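Local coordinates for periplasmic chaperone Spy (Escherichia coli, PDB 3OEO), which probably acts as an ATP-independent periplasmic chaperone that limits protein aggregation and helps unfolded proteins refold, at residues Ile106-Pro109 and Glu110-Lys113. Sequence-based numbering, arbitrary orientation.
Sequences ILTP and EQKK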
ATOM      1  N   ILE A 106       7.999  -5.485  23.260  1.00 85.37           N
ATOM      2  CA  ILE A 106       9.403  -5.448  23.660  1.00 86.92           C
ATOM      3  C   ILE A 106       9.650  -4.175  24.460  1.00 87.57           C
ATOM      4  O   ILE A 106      10.581  -4.102  25.265  1.00 88.93           O
ATOM      5  CB  ILE A 106      10.344  -5.484  22.441  1.00 87.77           C
ATOM      6  CG1 ILE A 106      10.120  -6.763  21.635  1.00 88.06           C
ATOM      7  CG2 ILE A 106      11.806  -5.380  22.878  1.00 89.96           C
ATOM      8  CD1 ILE A 106      10.918  -6.825  20.350  1.00 89.43           C
ATOM      9  N   LEU A 107       8.794  -3.182  24.241  1.00 87.18           N
ATOM     10  CA  LEU A 107       8.892  -1.893  24.917  1.00 88.34           C
ATOM     11  C   LEU A 107       8.754  -1.962  26.443  1.00 88.69           C
ATOM     12  O   LEU A 107       8.536  -3.034  27.022  1.00 88.19           O
ATOM     13  CB  LEU A 107       7.863  -0.916  24.329  1.00 87.98           C
ATOM     14  CG  LEU A 107       8.279   0.194  23.353  1.00 89.23           C
ATOM     15  CD1 LEU A 107       9.499  -0.151  22.500  1.00 90.14           C
ATOM     16  CD2 LEU A 107       7.096   0.579  22.476  1.00 88.67           C
ATOM     17  N   THR A 108       8.914  -0.804  27.077  1.00 89.92           N
ATOM     18  CA  THR A 108       8.701  -0.638  28.507  1.00 90.44           C
ATOM     19  C   THR A 108       7.524   0.318  28.692  1.00 90.76           C
ATOM     20  O   THR A 108       7.212   1.086  27.779  1.00 91.02           O
ATOM     21  CB  THR A 108       9.943  -0.040  29.195  1.00 92.35           C
ATOM     22  OG1 THR A 108      10.209   1.263  28.658  1.00 93.80           O
ATOM     23  CG2 THR A 108      11.166  -0.940  29.002  1.00 92.69           C
ATOM     24  N   PRO A 109       6.866   0.278  29.868  1.00 91.02           N
ATOM     25  CA  PRO A 109       5.776   1.195  30.189  1.00 91.95           C
ATOM     26  C   PRO A 109       6.067   2.672  29.892  1.00 93.75           C
ATOM     27  O   PRO A 109       5.182   3.384  29.412  1.00 94.34           O
ATOM     28  CB  PRO A 109       5.587   0.977  31.686  1.00 92.74           C
ATOM     29  CG  PRO A 109       5.890  -0.461  31.865  1.00 91.41           C
ATOM     30  CD  PRO A 109       7.002  -0.772  30.897  1.00 90.73           C
ATOM     31  N   GLU A 110       7.287   3.124  30.173  1.00 94.96           N
ATOM     32  CA  GLU A 110       7.666   4.515  29.901  1.00 97.32           C
ATOM     33  C   GLU A 110       7.884   4.778  28.409  1.00 96.73           C
ATOM     34  O   GLU A 110       7.782   5.921  27.954  1.00 98.78           O
ATOM     35  CB  GLU A 110       8.892   4.941  30.723  1.00 99.53           C
ATOM     36  CG  GLU A 110      10.128   4.046  30.599  1.00 99.54           C
ATOM     37  CD  GLU A 110      10.168   2.926  31.635  1.00 98.93           C
ATOM     38  OE1 GLU A 110      11.134   2.881  32.426  1.00100.20           O
ATOM     39  OE2 GLU A 110       9.238   2.091  31.660  1.00 97.50           O
ATOM     40  N   GLN A 111       8.174   3.715  27.660  1.00 94.19           N
ATOM     41  CA  GLN A 111       8.375   3.811  26.214  1.00 93.37           C
ATOM     42  C   GLN A 111       7.064   3.636  25.445  1.00 91.46           C
ATOM     43  O   GLN A 111       6.768   4.421  24.540  1.00 92.23           O
ATOM     44  CB  GLN A 111       9.437   2.813  25.746  1.00 92.58           C
ATOM     45  CG  GLN A 111      10.861   3.209  26.130  1.00 94.82           C
ATOM     46  CD  GLN A 111      11.880   2.088  25.941  1.00 94.64           C
ATOM     47  OE1 GLN A 111      11.529   0.942  25.651  1.00 92.46           O
ATOM     48  NE2 GLN A 111      13.154   2.421  26.112  1.00 97.34           N
ATOM     49  N   LYS A 112       6.281   2.618  25.817  1.00 89.17           N
ATOM     50  CA  LYS A 112       4.928   2.404  25.268  1.00 87.61           C
ATOM     51  C   LYS A 112       4.086   3.666  25.356  1.00 89.04           C
ATOM     52  O   LYS A 112       3.335   3.983  24.432  1.00 88.85           O
ATOM     53  CB  LYS A 112       4.204   1.266  25.997  1.00 86.52           C
ATOM     54  CG  LYS A 112       4.790  -0.111  25.751  1.00 84.97           C
ATOM     55  CD  LYS A 112       3.913  -1.227  26.298  1.00 83.99           C
ATOM     56  CE  LYS A 112       4.678  -2.544  26.287  1.00 83.88           C
ATOM     57  NZ  LYS A 112       3.808  -3.745  26.442  1.00 84.12           N
ATOM     58  N   LYS A 113       4.226   4.376  26.474  1.00 90.60           N
ATOM     59  CA  LYS A 113       3.576   5.663  26.687  1.00 92.90           C
ATOM     60  C   LYS A 113       3.803   6.585  25.491  1.00 93.82           C
ATOM     61  O   LYS A 113       2.853   6.939  24.786  1.00 93.99           O
ATOM     62  CB  LYS A 113       4.099   6.313  27.974  1.00 95.20           C
ATOM     63  CG  LYS A 113       3.278   7.499  28.477  1.00 98.21           C
ATOM     64  CD  LYS A 113       3.800   8.008  29.814  1.00 99.99           C
ATOM     65  CE  LYS A 113       2.867   9.052  30.412  1.00103.60           C
ATOM     66  NZ  LYS A 113       3.223   9.398  31.818  1.00105.64           N
TER
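Thr108 and Gln111 close on each other at the start of helix 109-118, each side chain turned back to the other's backbone. Thr108 is the N-cap: with OG1 set between its own backbone N and carbonyl carbon (chi1 62°), the hydroxyl accepts a weak capping bond from Gln111 N at 3.3 Å, a donor shared weakly with Thr108 O. In return Thr108 N gives a long, weak bond to Gln111 OE1, 3.5 Å away. Two backbone bonds are firmer: Lys112 N lies 2.7 Å from Thr108 O with an N-H...O angle of 172°, and Lys113 N reaches Pro109 O at 3.2 Å. Gln111 is buried, and its NE2 donates to Gln38 OE1 on helix 38-49, which ties the cap to that helix. In the nonpolar packing, Leu107 lays CB against Lys112 CG (3.5 Å) and CG against Gln111 CB (3.7 Å), while its side chain also touches Leu32 and Gln38. Cutting Leu107 back to an alanine would keep CB near Lys112 CG but probably open a gap beside Gln111 CB and leave Leu32 and Gln38 without the leucine branch they touch. The reciprocal Thr108-Gln111 pairing is a capping box, formed here within the LTxxQ sequence that names the family.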